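Local coordinates for protein hydrazine synthase subunit alpha (Candidatus Kuenenia stuttgartiensis, PDB 5C2V) that catalyses, within the hydrazine synthase complex, the condensation of hydroxylamine from the gamma subunit with ammonia to give hydrazine, and carries two c-type hemes, at residues F80-T84 / Q384-V388. Sequence-based numbering, arbitrary orientation.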
loop_
_atom_site.group_PDB
_atom_site.type_symbol
_atom_site.label_atom_id
_atom_site.label_comp_id
_atom_site.label_asym_id
_atom_site.label_seq_id
_atom_site.Cartn_x
_atom_site.Cartn_y
_atom_site.Cartn_z
ATOM N N PHE D 80 -8.546 5.038 37.022
ATOM C CA PHE D 80 -7.408 4.795 36.139
ATOM C C PHE D 80 -6.769 6.098 35.654
ATOM O O PHE D 80 -7.171 7.187 36.065
ATOM C CB PHE D 80 -7.839 3.943 34.940
ATOM C CG PHE D 80 -8.959 4.544 34.133
ATOM C CD1 PHE D 80 -10.276 4.435 34.554
ATOM C CD2 PHE D 80 -8.695 5.207 32.947
ATOM C CE1 PHE D 80 -11.305 4.985 33.813
ATOM C CE2 PHE D 80 -9.722 5.758 32.200
ATOM C CZ PHE D 80 -11.027 5.647 32.634
ATOM N N ASP D 81 -5.772 5.964 34.781
ATOM C CA ASP D 81 -5.032 7.094 34.209
ATOM C C ASP D 81 -4.393 8.016 35.249
ATOM O O ASP D 81 -4.796 9.170 35.384
ATOM C CB ASP D 81 -5.948 7.921 33.301
ATOM C CG ASP D 81 -6.187 7.262 31.959
ATOM O OD1 ASP D 81 -5.330 6.461 31.529
ATOM O OD2 ASP D 81 -7.229 7.546 31.333
ATOM N N PRO D 82 -3.388 7.512 35.986
ATOM C CA PRO D 82 -2.686 8.348 36.967
ATOM C C PRO D 82 -1.753 9.371 36.318
ATOM O O PRO D 82 -1.046 9.033 35.370
ATOM C CB PRO D 82 -1.873 7.330 37.784
ATOM C CG PRO D 82 -2.368 5.969 37.360
ATOM C CD PRO D 82 -2.855 6.142 35.963
ATOM N N CYS D 83 -1.752 10.602 36.824
ATOM C CA CYS D 83 -0.744 11.587 36.438
ATOM C C CYS D 83 -0.295 12.388 37.656
ATOM O O CYS D 83 -1.106 13.056 38.293
ATOM C CB CYS D 83 -1.284 12.524 35.357
ATOM S SG CYS D 83 -0.041 13.619 34.629
ATOM N N THR D 84 0.999 12.345 37.963
ATOM C CA THR D 84 1.510 12.996 39.166
ATOM C C THR D 84 1.683 14.501 38.978
ATOM O O THR D 84 1.935 14.976 37.870
ATOM C CB THR D 84 2.863 12.395 39.610
ATOM O OG1 THR D 84 3.872 12.705 38.643
ATOM C CG2 THR D 84 2.756 10.885 39.765
ATOM N N GLN D 384 -0.032 1.242 33.280
ATOM C CA GLN D 384 0.060 2.682 33.519
ATOM C C GLN D 384 0.933 3.046 34.722
ATOM O O GLN D 384 0.467 3.720 35.639
ATOM C CB GLN D 384 -1.340 3.276 33.705
ATOM C CG GLN D 384 -2.175 3.317 32.439
ATOM C CD GLN D 384 -3.564 3.876 32.677
ATOM O OE1 GLN D 384 -4.096 3.796 33.784
ATOM N NE2 GLN D 384 -4.158 4.450 31.636
ATOM N N PRO D 385 2.204 2.602 34.727
ATOM C CA PRO D 385 3.064 2.982 35.852
ATOM C C PRO D 385 3.401 4.472 35.838
ATOM O O PRO D 385 3.792 5.008 34.801
ATOM C CB PRO D 385 4.317 2.130 35.639
ATOM C CG PRO D 385 4.376 1.929 34.170
ATOM C CD PRO D 385 2.947 1.848 33.700
ATOM N N ALA D 386 3.247 5.126 36.984
ATOM C CA ALA D 386 3.565 6.543 37.110
ATOM C C ALA D 386 4.368 6.794 38.382
ATOM O O ALA D 386 3.794 7.072 39.434
ATOM C CB ALA D 386 2.294 7.379 37.105
ATOM N N PRO D 387 5.703 6.693 38.285
ATOM C CA PRO D 387 6.593 6.837 39.442
ATOM C C PRO D 387 6.524 8.231 40.051
ATOM O O PRO D 387 6.288 9.201 39.329
ATOM C CB PRO D 387 7.979 6.567 38.850
ATOM C CG PRO D 387 7.850 6.954 37.419
ATOM C CD PRO D 387 6.456 6.554 37.027
ATOM N N VAL D 388 6.721 8.333 41.362
ATOM C CA VAL D 388 6.679 9.632 42.016
ATOM C C VAL D 388 8.070 10.268 42.019
ATOM O O VAL D 388 9.076 9.609 42.292
ATOM C CB VAL D 388 6.116 9.538 43.464
ATOM C CG1 VAL D 388 4.804 8.768 43.468
ATOM C CG2 VAL D 388 7.110 8.893 44.420
#
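Gln384 swings CG beside its own backbone N (chi1 -70°) and then runs extended through CD, a shape that carries its amide to Asp81, whose CG is likewise turned beside its backbone N and brings OD1 back toward Gln384. The firm link is to the backbone: Asp81 N donates to Gln384 OE1 at 2.9 Å, a bent bond whose donor stands 31° out of the carbonyl plane. Gln384 NE2 faces Asp81 OD1, amide and carboxylate turned obliquely to each other, but the two atoms are modelled so close that this second bond is doubtful in detail. Both groups have further partners: OE1 also bonds Thr35 OG1, while Asp81 OD2 takes the Ser127 amide and a salt bridge from Arg126, probably favouring a charged carboxylate. Pro82 lies across the glutamine at about a right angle, its CD 3.4 Å from Gln384 OE1. Farther along, Pro82 CB makes an apolar contact with Ala386 CB at 4.2 Å, and the Thr84 methyl CG2 packs 3.9 Å from Pro387 O. The strand axes approach to 7.2 Å and run nearly parallel, 18° apart, yet their backbones pair with other strands: Phe80 and Cys83 bond to Ala94 and Ala92, Ala386 to Leu33. Two antiparallel sheets, edged by strands 76-84 and 381-387, thus meet through side-chain and side-chain-to-backbone contacts. Strand 381-387 completes the sheet of the early strands 31-37, 58-63 and 69-71, consistent with Velcro closure and neighbouring-blade packing in the six-bladed beta-propeller of the N-terminal domain.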